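PDB 3SQR: laccase from Botrytis aclada, which probably couples the one-electron oxidation of phenols such as hydroquinone to the reduction of dioxygen to water at its copper sites, thereby degrading and detoxifying lignin-derived compounds. Local coordinates for residues A513-D517 with Q539-S543; T56-D60 with D291-I295; V112-H118 with I147-D151; P140-P146 with D414-T420; P222-T228 with T336-A340. The contacts are given in a common frame with arbitrary orientation. Where two conformers were deposited one is given. Residues are numbered along the deposited sequence.

Overall arrangement
The chain has the three consecutive cupredoxin domains of a laccase. Contact 3 lies in the first, contact 5 in the second and contact 1 in the third, where it joins the two sheets of one sandwich. Contact 4 ties the first domain to the third, and contact 2 sets the N-terminal region against the second. Contacts 3 and 4 adjoin in sequence at Pro146 and Ile147, with centres about 16 Å apart. Contact 4 also touches contact 1 through Thr419 and Gln539, their centres about 19 Å apart. Contacts 1 and 5, about 37 Å apart between centres, lie on opposite sides of the chain's centre. Contact 4 lies beside His170 and His468, copper ligands from the first and third domains.

Contact 1: A513-D517 with Q539-S543; sequences AFKLD and QFVES
Two strands from facing sheets of a cupredoxin beta sandwich run in roughly the same direction here, 513-515 and 539-542, their axes 11.8 Å apart at an angle of 26°. That spacing leaves room for side chains between them, and no backbone pairing occurs. In the extended first strand Phe514 points toward the partner with chi1 p, and its ring edge meets the face of Phe540 (chi1 m): centroids 5.2 Å apart, planes at 71°, Phe514 CZ to Phe540 CE2 4.0 Å. Flat, apolar rings suit this buried gap. Lys515 turns away from it. Leu516, just past the strand, is the centre of an inverse gamma turn, its CA 7.1 Å from the CA of Glu542 and 3.4 Å from Glu542 OE2. Glu542, extended with chi1 and chi2 both t, reaches across: OE2 accepts a hydrogen bond from Asn518 N just past the turn, while OE1 hydrogen-bonds His470 NE2 of another loop. Asp517 OD1 stands 4.3 Å from Glu542 OE2, a proximity of like charges, while Asp517 OD2 makes a salt bridge with Arg129. Strand 513-515 lies between 448-455 and 472-478; strand 539-542 lies between 436-439 and 520-526, and Leu439 of 436-439 packs on both phenylalanines.

Contact 2: T56-D60 with D291-I295; sequences TNWYD and DLVPI
Apolar contact dominates. The closest CA atoms, those of Trp58 and Val293, are 9.7 Å apart, so side chains must span the gap. Trp58 has chi1 p and points toward 291-295: its CH2 lies 3.7 Å from Pro294 CD and 4.1 Å from Val293 CG1. A large indole suits this long reach into a buried place. Tyr59, chi1 m, sets its OH in van der Waals contact with Val293 CG2 at 3.8 Å, while that hydroxyl hydrogen-bonds Asp471 and Arg498.

The polar link across is a water: Trp58 NE1 donates to it at 2.9 Å and it donates to Leu292 O, also at 2.9 Å.

Within 56-60 an Asx turn, Tyr59 N donating to Asn57 OD1 at 2.9 Å, joins a bond from Asp60 N to Asn57 O at 3.0 Å.

Residues 293-295 begin an edge strand of the second cupredoxin domain of a multicopper oxidase; the N-terminal loop packed there also meets the third domain, and the Leu292 side chain is about 6 Å from that of the copper ligand His126.

Contact 3: V112-H118 with I147-D151; sequences VTNNLEH and IAPGD. With NAG (2-acetamido-2-deoxy-beta-D-glucopyranose), chain H; NAG (2-acetamido-2-deoxy-beta-D-glucopyranose), chain B.
A type II beta turn, Ala148 to Asp151, docks on the end of a strand in the first cupredoxin domain. Asp151 N donates to Ala148 O at 2.8 Å to close it. Gly150 has phi 84° and psi -10°, a positive phi that favours glycine, and Pro149, phi -45°, fits the position before it. Asn114 and Pro149 have the nearest CA atoms, 5.1 Å apart.

Asn114 satisfies its polar groups at several points. Its N donates to Asp151 O (2.8 Å) and its O accepts from Gly150 N (2.6 Å). The side chain, chi1 t, points toward the turn: ND2 donates to Ile147 O at 2.9 Å and also to Asn119 O, while OD1 accepts from Leu116 N at 2.9 Å in an Asx turn. An asparagine amide can thus bond to both segments at once. Asp151 O receives in addition a CA-H...O contact from Thr113 CA at 3.4 Å. The CA-to-CB bond of Asp151 points away from 112-118, and OD2 hydrogen-bonds Asn563; Thr113 OG1 bonds Thr152.

The apolar pair is Val112 CG1 with Ile147 CD1 at 4.0 Å. Separately, Pro149 CB comes close to a backbone carbonyl, 3.1 Å from Leu116 O. On the glycan side, the NAG of chain H accepts at O7 a weak bond from Glu117 N (3.1 Å) and a better one from His118 N (2.9 Å).

Contact 4: P140-P146 with D414-T420; sequences PGVTQCP and DWSSPTT
Val142 O is the focus of the polar contact, accepting from both Thr420 OG1 (2.7 Å) and Thr420 N (2.9 Å); one step earlier Gly141 O accepts from Thr419 N (3.1 Å). Loop carbonyls thus satisfy amides of the first turn of helix 419-424, which no earlier helical carbonyl could reach. Pro418, which has no backbone N-H to satisfy, occupies the N-cap position; its CA gives a CA-H...O contact to Gly141 O at 3.1 Å, and its CA is 3.8 Å from that of Gly141. Gly141 has phi 87° and psi -17°, where a CB would jam against the preceding carbonyl, and its N donates to Gln144 O at 2.9 Å.

Before the helix, a type I turn from Asp414 to Ser417 is braced by an Asx turn, Ser416 N to Asp414 OD1 at 2.9 Å. Pro146 CG sits over the face of the Trp415 indole (chi1 m), 3.9 Å from the centroid of the five-membered ring, a CH-pi contact, while Pro140 CB lies 3.7 Å from Trp415 CD1. The Pro140 side chain is about 4 Å from that of the copper ligand His170.

Cys145 SG, 3.6 Å from Pro418 CD, is disulfide-bonded to Cys561 of helix 551-567, which meets this junction of the first and third domains at Pro146, Trp415 and Pro418. Ser521 of strand 520-526 touches Val142 and Thr419; Gln539 of 537-542 packs on Val142 and through OE1 hydrogen-bonds Thr419 OG1.

Contact 5: P222-T228 with T336-A340; sequences PPALENT and TNNEA
Thr336, in extended conformation (-89/150), meets the other segment largely through water. Its N donates to a water that bonds weakly to Pro222 O; its O lies 2.7 Å from a second water, itself 2.9 Å from Pro223 O. A third water lies 2.6 Å from Thr336 O and accepts from Leu225 N at 2.9 Å. The small side chain of Ala224 lets Thr336 OG1 approach to 3.2 Å from Ala224 CA. Asn337 stays extended (-150/146), with its CA 4.3 Å from that of Ala224. Asn338 bends the chain (-73/-20) and supplies a clear direct hydrogen bond, Asn338 N to Leu225 O at 2.9 Å; a water accepts weakly from its ND2 and donates to Glu226 O. Glu339, chi1 m, brings CG within 3.1 Å of Glu226 O, and its own O accepts from a water that also donates to Asn227 OD1 and accepts from Thr228 OG1, each at 2.7 or 2.8 Å.

The contact joins two loop regions of the second cupredoxin domain. Residues 222-228 enter edge strand 227-230, and the Pro222 side chain lies about 4 Å from that of the type 1 copper ligand His531. Beside that clear direct bond, waters bridge backbone groups of the two segments, giving a hydrated interface.

Contact 1: A513-D517 with Q539-S543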
# COMPACT_ATOMS: atom_id res chain seq x y z
N ALA A 513 -9.27 -9.36 -12.19
CA ALA A 513 -8.94 -10.74 -12.52
C ALA A 513 -7.57 -11.11 -11.99
O ALA A 513 -6.64 -10.30 -12.00
CB ALA A 513 -8.96 -10.90 -14.06
N PHE A 514 -7.43 -12.35 -11.55
CA PHE A 514 -6.10 -12.89 -11.28
C PHE A 514 -6.13 -14.40 -11.48
O PHE A 514 -7.20 -14.98 -11.58
CB PHE A 514 -5.65 -12.52 -9.87
CG PHE A 514 -6.60 -12.95 -8.79
CD1 PHE A 514 -7.64 -12.12 -8.38
CD2 PHE A 514 -6.43 -14.17 -8.11
CE1 PHE A 514 -8.49 -12.48 -7.44
CE2 PHE A 514 -7.27 -14.51 -7.09
CZ PHE A 514 -8.29 -13.66 -6.74
N LYS A 515 -4.96 -14.96 -11.74
CA LYS A 515 -4.79 -16.37 -12.05
C LYS A 515 -4.60 -17.16 -10.79
O LYS A 515 -3.95 -16.71 -9.81
CB LYS A 515 -3.60 -16.53 -12.96
CG LYS A 515 -3.57 -17.90 -13.62
CD LYS A 515 -2.57 -17.97 -14.67
CE LYS A 515 -2.61 -19.37 -15.28
NZ LYS A 515 -1.46 -19.50 -16.20
N LEU A 516 -5.14 -18.38 -10.79
CA LEU A 516 -4.94 -19.29 -9.70
C LEU A 516 -3.53 -19.82 -9.77
O LEU A 516 -3.26 -20.88 -10.33
CB LEU A 516 -6.02 -20.41 -9.77
CG LEU A 516 -7.37 -20.01 -9.16
CD1 LEU A 516 -7.77 -18.66 -9.52
CD2 LEU A 516 -8.48 -21.04 -9.53
N ASP A 517 -2.58 -19.06 -9.20
CA ASP A 517 -1.17 -19.33 -9.39
C ASP A 517 -0.36 -19.25 -8.09
O ASP A 517 0.87 -19.33 -8.09
CB ASP A 517 -0.59 -18.38 -10.46
CG ASP A 517 -0.63 -16.92 -10.03
OD1 ASP A 517 -0.95 -16.70 -8.85
OD2 ASP A 517 -0.38 -16.05 -10.88
N GLN A 539 -11.22 -12.51 2.07
CA GLN A 539 -10.01 -13.22 1.76
C GLN A 539 -10.29 -14.41 0.88
O GLN A 539 -11.35 -15.00 0.96
CB GLN A 539 -9.25 -13.61 3.03
CG GLN A 539 -9.94 -14.66 3.89
CD GLN A 539 -9.25 -14.86 5.22
OE1 GLN A 539 -8.13 -15.36 5.29
NE2 GLN A 539 -9.94 -14.48 6.28
N PHE A 540 -9.32 -14.71 0.02
CA PHE A 540 -9.39 -15.84 -0.87
C PHE A 540 -8.56 -16.95 -0.29
O PHE A 540 -7.39 -16.77 0.01
CB PHE A 540 -8.88 -15.48 -2.26
CG PHE A 540 -9.66 -14.39 -2.90
CD1 PHE A 540 -10.85 -14.66 -3.55
CD2 PHE A 540 -9.23 -13.06 -2.83
CE1 PHE A 540 -11.58 -13.70 -4.12
CE2 PHE A 540 -9.97 -12.02 -3.45
CZ PHE A 540 -11.14 -12.33 -4.08
N VAL A 541 -9.19 -18.12 -0.09
CA VAL A 541 -8.43 -19.29 0.29
C VAL A 541 -8.33 -20.00 -1.02
O VAL A 541 -9.32 -20.53 -1.59
CB VAL A 541 -9.06 -20.10 1.42
CG1 VAL A 541 -8.34 -21.51 1.53
CG2 VAL A 541 -9.03 -19.29 2.78
N GLU A 542 -7.15 -19.86 -1.59
CA GLU A 542 -6.82 -20.30 -2.90
C GLU A 542 -6.07 -21.64 -2.91
O GLU A 542 -4.97 -21.77 -2.37
CB GLU A 542 -5.89 -19.23 -3.58
CG GLU A 542 -5.48 -19.58 -4.99
CD GLU A 542 -4.66 -18.48 -5.61
OE1 GLU A 542 -4.68 -17.39 -5.03
OE2 GLU A 542 -3.92 -18.76 -6.53
N SER A 543 -6.67 -22.62 -3.58
CA SER A 543 -5.97 -23.90 -3.78
C SER A 543 -5.42 -24.43 -2.48
O SER A 543 -4.25 -24.80 -2.35
CB SER A 543 -4.90 -23.74 -4.84
OG SER A 543 -5.50 -23.27 -6.01

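Contact 2: T56-D60 with D291-I295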
# COMPACT_ATOMS: atom_id res chain seq x y z
N THR A 56 11.19 -9.40 -19.72
CA THR A 56 11.15 -10.62 -18.98
C THR A 56 9.82 -10.80 -18.26
O THR A 56 9.35 -9.85 -17.61
CB THR A 56 12.31 -10.70 -17.99
OG1 THR A 56 13.55 -10.54 -18.71
CG2 THR A 56 12.28 -12.02 -17.18
N ASN A 57 9.22 -11.99 -18.35
CA ASN A 57 8.01 -12.24 -17.60
C ASN A 57 8.38 -12.60 -16.18
O ASN A 57 8.68 -13.72 -15.87
CB ASN A 57 7.15 -13.34 -18.24
CG ASN A 57 5.80 -13.49 -17.53
OD1 ASN A 57 5.74 -13.29 -16.34
ND2 ASN A 57 4.75 -13.91 -18.22
N TRP A 58 8.36 -11.59 -15.29
CA TRP A 58 8.74 -11.79 -13.91
C TRP A 58 7.79 -12.60 -13.07
O TRP A 58 8.14 -12.96 -11.96
CB TRP A 58 9.04 -10.45 -13.22
CG TRP A 58 7.79 -9.64 -12.99
CD1 TRP A 58 7.04 -9.64 -11.87
CD2 TRP A 58 7.19 -8.70 -13.88
NE1 TRP A 58 5.98 -8.78 -12.00
CE2 TRP A 58 6.07 -8.16 -13.22
CE3 TRP A 58 7.50 -8.24 -15.17
CZ2 TRP A 58 5.24 -7.22 -13.81
CZ3 TRP A 58 6.66 -7.30 -15.76
CH2 TRP A 58 5.55 -6.80 -15.06
N TYR A 59 6.59 -12.90 -13.60
CA TYR A 59 5.71 -13.83 -12.94
C TYR A 59 6.24 -15.25 -13.10
O TYR A 59 5.82 -16.11 -12.32
CB TYR A 59 4.26 -13.76 -13.48
CG TYR A 59 3.65 -12.38 -13.34
CD1 TYR A 59 3.13 -11.97 -12.14
CD2 TYR A 59 3.70 -11.48 -14.41
CE1 TYR A 59 2.61 -10.68 -11.98
CE2 TYR A 59 3.21 -10.22 -14.29
CZ TYR A 59 2.66 -9.81 -13.07
OH TYR A 59 2.21 -8.49 -13.01
N ASP A 60 6.98 -15.49 -14.17
CA ASP A 60 7.43 -16.82 -14.54
C ASP A 60 8.91 -17.04 -14.36
O ASP A 60 9.31 -18.19 -14.21
CB ASP A 60 7.06 -17.09 -16.00
CG ASP A 60 5.56 -17.15 -16.25
OD1 ASP A 60 4.74 -17.29 -15.28
OD2 ASP A 60 5.19 -17.04 -17.44
N ASP A 291 2.26 0.62 -9.22
CA ASP A 291 2.61 -0.38 -8.24
C ASP A 291 3.89 -1.11 -8.65
O ASP A 291 4.88 -0.44 -8.83
CB ASP A 291 1.38 -1.28 -8.04
CG ASP A 291 0.16 -0.49 -7.55
OD1 ASP A 291 0.28 0.72 -7.24
OD2 ASP A 291 -0.94 -1.11 -7.46
N LEU A 292 3.91 -2.46 -8.73
CA LEU A 292 5.12 -3.20 -9.13
C LEU A 292 5.05 -3.72 -10.56
O LEU A 292 5.69 -4.71 -10.90
CB LEU A 292 5.45 -4.32 -8.14
CG LEU A 292 5.91 -3.84 -6.76
CD1 LEU A 292 5.58 -4.94 -5.64
CD2 LEU A 292 7.37 -3.56 -6.76
N VAL A 293 4.39 -2.93 -11.39
CA VAL A 293 4.24 -3.28 -12.83
C VAL A 293 4.65 -2.10 -13.70
O VAL A 293 3.98 -1.05 -13.74
CB VAL A 293 2.82 -3.62 -13.09
CG1 VAL A 293 2.57 -4.00 -14.59
CG2 VAL A 293 2.32 -4.80 -12.16
N PRO A 294 5.72 -2.29 -14.44
CA PRO A 294 6.12 -1.30 -15.41
C PRO A 294 5.08 -1.12 -16.51
O PRO A 294 4.48 -2.07 -16.97
CB PRO A 294 7.43 -1.91 -15.94
CG PRO A 294 7.94 -2.70 -14.86
CD PRO A 294 6.74 -3.35 -14.35
N ILE A 295 4.84 0.14 -16.89
CA ILE A 295 3.83 0.45 -17.88
C ILE A 295 4.49 1.19 -19.04
O ILE A 295 5.57 1.70 -18.92
CB ILE A 295 2.66 1.32 -17.33
CG1 ILE A 295 3.13 2.67 -16.81
CG2 ILE A 295 1.92 0.55 -16.14
CD1 ILE A 295 1.97 3.70 -16.55
O HOH W 1 4.57 -7.25 -9.98

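Contact 3: V112-H118 with I147-D151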
# COMPACT_ATOMS: atom_id res chain seq x y z
N VAL A 112 12.19 -9.26 12.49
CA VAL A 112 11.32 -8.23 13.01
C VAL A 112 11.08 -8.52 14.47
O VAL A 112 10.39 -9.48 14.82
CB VAL A 112 9.99 -8.13 12.30
CG1 VAL A 112 9.14 -7.04 12.92
CG2 VAL A 112 10.24 -7.77 10.77
N THR A 113 11.58 -7.61 15.30
CA THR A 113 11.36 -7.72 16.76
C THR A 113 10.37 -6.71 17.20
O THR A 113 10.47 -5.51 16.87
CB THR A 113 12.69 -7.50 17.52
OG1 THR A 113 13.69 -8.47 17.10
CG2 THR A 113 12.43 -7.56 19.06
N ASN A 114 9.33 -7.18 17.89
CA ASN A 114 8.32 -6.30 18.41
C ASN A 114 8.76 -5.74 19.73
O ASN A 114 8.63 -6.39 20.75
CB ASN A 114 6.95 -7.00 18.62
CG ASN A 114 5.91 -6.09 19.07
OD1 ASN A 114 6.13 -4.87 19.19
ND2 ASN A 114 4.67 -6.63 19.28
N ASN A 115 9.19 -4.50 19.72
CA ASN A 115 9.54 -3.80 20.95
C ASN A 115 8.50 -2.80 21.46
O ASN A 115 8.82 -1.89 22.25
CB ASN A 115 10.92 -3.17 20.82
CG ASN A 115 12.00 -4.20 20.81
OD1 ASN A 115 12.05 -5.11 21.69
ND2 ASN A 115 12.84 -4.16 19.76
N LEU A 116 7.25 -2.97 21.02
CA LEU A 116 6.14 -2.29 21.62
C LEU A 116 5.80 -3.09 22.87
O LEU A 116 6.08 -4.30 22.93
CB LEU A 116 4.93 -2.29 20.69
CG LEU A 116 5.21 -1.60 19.34
CD1 LEU A 116 3.92 -1.92 18.50
CD2 LEU A 116 5.53 -0.11 19.48
N GLU A 117 5.24 -2.41 23.86
CA GLU A 117 4.81 -3.10 25.06
C GLU A 117 3.37 -3.62 25.00
O GLU A 117 3.07 -4.64 25.60
CB GLU A 117 4.95 -2.16 26.26
CG GLU A 117 6.39 -1.93 26.68
CD GLU A 117 6.51 -1.69 28.17
OE1 GLU A 117 5.73 -0.85 28.72
OE2 GLU A 117 7.35 -2.39 28.80
N HIS A 118 2.49 -2.90 24.30
CA HIS A 118 1.02 -3.08 24.45
C HIS A 118 0.26 -3.41 23.15
O HIS A 118 -0.96 -3.29 23.11
CB HIS A 118 0.41 -1.83 25.12
CG HIS A 118 1.01 -1.53 26.47
ND1 HIS A 118 1.14 -2.49 27.45
CD2 HIS A 118 1.52 -0.39 26.98
CE1 HIS A 118 1.72 -1.95 28.51
NE2 HIS A 118 1.96 -0.67 28.25
N ILE A 147 2.99 -10.99 16.22
CA ILE A 147 4.25 -11.06 16.96
C ILE A 147 4.03 -10.40 18.33
O ILE A 147 3.70 -9.19 18.44
CB ILE A 147 5.39 -10.29 16.26
CG1 ILE A 147 5.53 -10.76 14.81
CG2 ILE A 147 6.73 -10.51 17.04
CD1 ILE A 147 6.44 -9.82 13.88
N ALA A 148 4.16 -11.18 19.39
CA ALA A 148 3.93 -10.61 20.68
C ALA A 148 5.04 -9.63 21.07
O ALA A 148 6.16 -9.78 20.61
CB ALA A 148 3.86 -11.78 21.75
N PRO A 149 4.75 -8.67 21.95
CA PRO A 149 5.77 -7.83 22.56
C PRO A 149 6.95 -8.64 23.04
O PRO A 149 6.82 -9.70 23.74
CB PRO A 149 5.01 -7.13 23.69
CG PRO A 149 3.69 -6.91 23.13
CD PRO A 149 3.43 -8.25 22.40
N GLY A 150 8.12 -8.21 22.57
CA GLY A 150 9.40 -8.86 22.90
C GLY A 150 9.74 -10.05 22.04
O GLY A 150 10.86 -10.52 22.12
N ASP A 151 8.82 -10.56 21.20
CA ASP A 151 9.14 -11.64 20.35
C ASP A 151 9.73 -11.09 19.01
O ASP A 151 9.58 -9.90 18.69
CB ASP A 151 7.91 -12.47 20.09
CG ASP A 151 8.22 -13.83 19.55
OD1 ASP A 151 9.39 -14.25 19.61
OD2 ASP A 151 7.28 -14.52 19.06
C1 NAG H . 3.66 3.34 23.66
C2 NAG H . 2.69 2.37 24.25
C3 NAG H . 1.59 3.14 24.95
C4 NAG H . 2.13 4.11 25.99
C5 NAG H . 3.17 4.97 25.28
C6 NAG H . 3.79 5.95 26.29
C7 NAG H . 2.30 0.46 22.83
C8 NAG H . 1.51 -0.03 21.66
N2 NAG H . 2.04 1.67 23.16
O3 NAG H . 0.70 2.21 25.50
O4 NAG H . 1.07 4.93 26.44
O5 NAG H . 4.17 4.11 24.75
O6 NAG H . 4.51 5.19 27.24
O7 NAG H . 3.10 -0.25 23.40
C1 NAG B . -2.34 -0.92 20.78
C2 NAG B . -3.76 -1.11 21.23
C3 NAG B . -4.64 0.12 21.35
C4 NAG B . -3.91 1.11 22.22
C5 NAG B . -2.45 1.27 21.73
C6 NAG B . -1.58 2.04 22.71
C7 NAG B . -4.22 -3.47 20.66
C8 NAG B . -5.08 -4.32 19.75
N2 NAG B . -4.43 -2.16 20.49
O3 NAG B . -5.89 -0.28 21.87
O4 NAG B . -4.48 2.38 22.19
O5 NAG B . -1.77 0.06 21.59
O6 NAG B . -0.50 2.61 22.01
O7 NAG B . -3.46 -4.01 21.45

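Contact 4: P140-P146 with D414-T420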
# COMPACT_ATOMS: atom_id res chain seq x y z
N PRO A 140 -1.93 -10.40 10.14
CA PRO A 140 -2.29 -11.08 11.40
C PRO A 140 -3.72 -11.55 11.30
O PRO A 140 -4.59 -10.82 10.81
CB PRO A 140 -2.10 -9.98 12.44
CG PRO A 140 -2.40 -8.72 11.73
CD PRO A 140 -2.02 -8.94 10.29
N GLY A 141 -3.98 -12.77 11.79
CA GLY A 141 -5.28 -13.34 11.58
C GLY A 141 -5.48 -14.07 10.29
O GLY A 141 -6.50 -14.76 10.10
N VAL A 142 -4.60 -13.85 9.31
CA VAL A 142 -4.68 -14.59 8.06
C VAL A 142 -3.45 -15.46 7.83
O VAL A 142 -3.55 -16.69 7.65
CB VAL A 142 -4.89 -13.65 6.87
CG1 VAL A 142 -4.81 -14.47 5.51
CG2 VAL A 142 -6.18 -12.76 7.02
N THR A 143 -2.24 -14.85 7.81
CA THR A 143 -1.00 -15.61 7.50
C THR A 143 -0.09 -15.86 8.68
O THR A 143 0.91 -16.58 8.60
CB THR A 143 -0.20 -14.92 6.39
OG1 THR A 143 0.23 -13.67 6.87
CG2 THR A 143 -1.05 -14.73 5.14
N GLN A 144 -0.45 -15.28 9.81
CA GLN A 144 0.26 -15.45 11.06
C GLN A 144 -0.56 -15.00 12.24
O GLN A 144 -1.50 -14.22 12.12
CB GLN A 144 1.54 -14.62 11.11
CG GLN A 144 1.36 -13.14 11.01
CD GLN A 144 2.68 -12.41 11.14
OE1 GLN A 144 3.34 -12.13 10.12
NE2 GLN A 144 3.10 -12.14 12.37
N CYS A 145 -0.14 -15.42 13.42
CA CYS A 145 -0.52 -14.79 14.64
C CYS A 145 0.34 -13.51 14.73
O CYS A 145 1.46 -13.48 14.19
CB CYS A 145 -0.22 -15.64 15.87
SG CYS A 145 -1.27 -17.15 15.94
N PRO A 146 -0.13 -12.54 15.50
CA PRO A 146 0.68 -11.41 15.76
C PRO A 146 1.97 -11.79 16.47
O PRO A 146 2.05 -12.78 17.22
CB PRO A 146 -0.20 -10.51 16.60
CG PRO A 146 -1.60 -10.99 16.31
CD PRO A 146 -1.44 -12.41 16.14
N ASP A 414 -9.65 -13.66 14.26
CA ASP A 414 -9.07 -14.07 15.52
C ASP A 414 -7.62 -14.22 15.32
O ASP A 414 -7.16 -15.10 14.60
CB ASP A 414 -9.66 -15.44 15.94
CG ASP A 414 -9.26 -15.82 17.32
OD1 ASP A 414 -8.23 -15.35 17.82
OD2 ASP A 414 -9.96 -16.64 17.90
N TRP A 415 -6.88 -13.34 15.96
CA TRP A 415 -5.43 -13.29 15.84
C TRP A 415 -4.75 -14.56 16.32
O TRP A 415 -3.68 -14.93 15.83
CB TRP A 415 -4.93 -12.11 16.62
CG TRP A 415 -5.07 -10.78 15.94
CD1 TRP A 415 -5.05 -10.50 14.58
CD2 TRP A 415 -5.22 -9.53 16.58
NE1 TRP A 415 -5.20 -9.18 14.37
CE2 TRP A 415 -5.29 -8.54 15.57
CE3 TRP A 415 -5.28 -9.12 17.92
CZ2 TRP A 415 -5.43 -7.17 15.87
CZ3 TRP A 415 -5.45 -7.78 18.19
CH2 TRP A 415 -5.49 -6.82 17.18
N SER A 416 -5.38 -15.29 17.28
CA SER A 416 -4.85 -16.56 17.69
C SER A 416 -5.25 -17.74 16.79
O SER A 416 -4.75 -18.84 16.97
CB SER A 416 -5.32 -16.86 19.15
OG SER A 416 -6.69 -17.25 19.12
N SER A 417 -6.13 -17.52 15.81
CA SER A 417 -6.52 -18.58 14.91
C SER A 417 -6.57 -17.99 13.54
O SER A 417 -7.61 -17.87 12.88
CB SER A 417 -7.87 -19.23 15.36
OG SER A 417 -8.10 -20.38 14.60
N PRO A 418 -5.39 -17.63 13.07
CA PRO A 418 -5.35 -17.13 11.71
C PRO A 418 -5.77 -18.18 10.72
O PRO A 418 -5.67 -19.38 10.98
CB PRO A 418 -3.89 -16.75 11.53
CG PRO A 418 -3.15 -17.55 12.45
CD PRO A 418 -4.05 -17.69 13.67
N THR A 419 -6.23 -17.76 9.56
CA THR A 419 -6.68 -18.65 8.51
C THR A 419 -5.68 -19.72 8.20
O THR A 419 -6.07 -20.85 7.91
CB THR A 419 -6.94 -17.84 7.19
OG1 THR A 419 -7.71 -16.69 7.55
CG2 THR A 419 -7.71 -18.68 6.20
N THR A 420 -4.37 -19.38 8.17
CA THR A 420 -3.37 -20.37 7.87
C THR A 420 -3.29 -21.44 8.95
O THR A 420 -3.02 -22.58 8.63
CB THR A 420 -1.97 -19.73 7.61
OG1 THR A 420 -2.20 -18.79 6.55
CG2 THR A 420 -1.06 -20.78 7.02

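Contact 5: P222-T228 with T336-A340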
# COMPACT_ATOMS: atom_id res chain seq x y z
N PRO A 222 -14.47 9.28 9.32
CA PRO A 222 -13.05 9.46 9.58
C PRO A 222 -12.80 10.89 10.06
O PRO A 222 -13.38 11.82 9.55
CB PRO A 222 -12.43 9.27 8.20
CG PRO A 222 -13.32 8.29 7.54
CD PRO A 222 -14.70 8.91 7.92
N PRO A 223 -11.99 11.05 11.10
CA PRO A 223 -11.68 12.43 11.50
C PRO A 223 -10.82 13.19 10.49
O PRO A 223 -10.02 12.57 9.78
CB PRO A 223 -10.89 12.25 12.79
CG PRO A 223 -10.28 10.92 12.71
CD PRO A 223 -11.34 10.05 11.96
N ALA A 224 -10.99 14.50 10.43
CA ALA A 224 -10.04 15.39 9.77
C ALA A 224 -8.79 15.38 10.65
O ALA A 224 -8.86 15.64 11.86
CB ALA A 224 -10.56 16.80 9.64
N LEU A 225 -7.67 14.97 10.06
CA LEU A 225 -6.41 14.96 10.81
C LEU A 225 -5.76 16.30 10.71
O LEU A 225 -6.10 17.17 9.87
CB LEU A 225 -5.50 13.83 10.30
CG LEU A 225 -6.11 12.44 10.39
CD1 LEU A 225 -5.15 11.37 9.95
CD2 LEU A 225 -6.66 12.14 11.79
N GLU A 226 -4.75 16.49 11.56
CA GLU A 226 -4.24 17.85 11.77
C GLU A 226 -3.32 18.33 10.71
O GLU A 226 -3.20 19.52 10.47
CB GLU A 226 -3.53 17.89 13.10
CG GLU A 226 -4.43 17.86 14.31
CD GLU A 226 -5.08 16.51 14.64
OE1 GLU A 226 -4.56 15.45 14.25
OE2 GLU A 226 -6.18 16.49 15.23
N ASN A 227 -2.66 17.43 10.00
CA ASN A 227 -1.73 17.89 9.01
C ASN A 227 -1.53 16.79 7.96
O ASN A 227 -2.29 15.81 7.94
CB ASN A 227 -0.38 18.25 9.66
CG ASN A 227 0.35 19.32 8.91
OD1 ASN A 227 -0.17 19.93 7.98
ND2 ASN A 227 1.63 19.57 9.34
N THR A 228 -0.59 17.03 7.07
CA THR A 228 -0.11 16.03 6.08
C THR A 228 1.41 16.04 6.15
O THR A 228 2.00 17.01 6.63
CB THR A 228 -0.57 16.34 4.67
OG1 THR A 228 0.10 17.53 4.20
CG2 THR A 228 -2.13 16.56 4.61
N THR A 336 -11.52 14.56 4.60
CA THR A 336 -11.20 15.85 5.22
C THR A 336 -9.78 15.85 5.81
O THR A 336 -9.27 14.80 6.24
CB THR A 336 -12.13 16.16 6.37
OG1 THR A 336 -12.13 15.09 7.30
CG2 THR A 336 -13.62 16.39 5.84
N ASN A 337 -9.19 17.03 5.80
CA ASN A 337 -7.94 17.29 6.50
C ASN A 337 -7.97 18.77 6.92
O ASN A 337 -8.46 19.67 6.19
CB ASN A 337 -6.76 17.01 5.59
CG ASN A 337 -5.47 17.02 6.32
OD1 ASN A 337 -5.07 16.04 6.98
ND2 ASN A 337 -4.84 18.15 6.27
N ASN A 338 -7.37 19.02 8.06
CA ASN A 338 -7.35 20.36 8.62
C ASN A 338 -6.45 21.29 7.88
O ASN A 338 -6.63 22.52 7.93
CB ASN A 338 -6.89 20.31 10.07
CG ASN A 338 -7.95 19.84 11.00
OD1 ASN A 338 -9.09 19.53 10.61
ND2 ASN A 338 -7.61 19.83 12.29
N GLU A 339 -5.49 20.74 7.11
CA GLU A 339 -4.54 21.56 6.43
C GLU A 339 -4.32 21.04 5.02
O GLU A 339 -3.19 20.96 4.53
CB GLU A 339 -3.23 21.52 7.21
CG GLU A 339 -3.36 21.97 8.65
CD GLU A 339 -3.75 23.43 8.82
OE1 GLU A 339 -3.63 24.20 7.86
OE2 GLU A 339 -4.19 23.78 9.91
N ALA A 340 -5.43 20.80 4.31
CA ALA A 340 -5.33 20.30 2.95
C ALA A 340 -4.45 21.13 2.01
O ALA A 340 -3.68 20.58 1.22
CB ALA A 340 -6.77 20.12 2.35
O HOH W 2 -12.92 12.32 6.12
O HOH W 3 -10.28 12.35 6.95
O HOH W 4 -7.07 14.10 7.34
O HOH W 5 -4.58 21.13 12.18
O HOH W 6 -0.84 19.76 5.30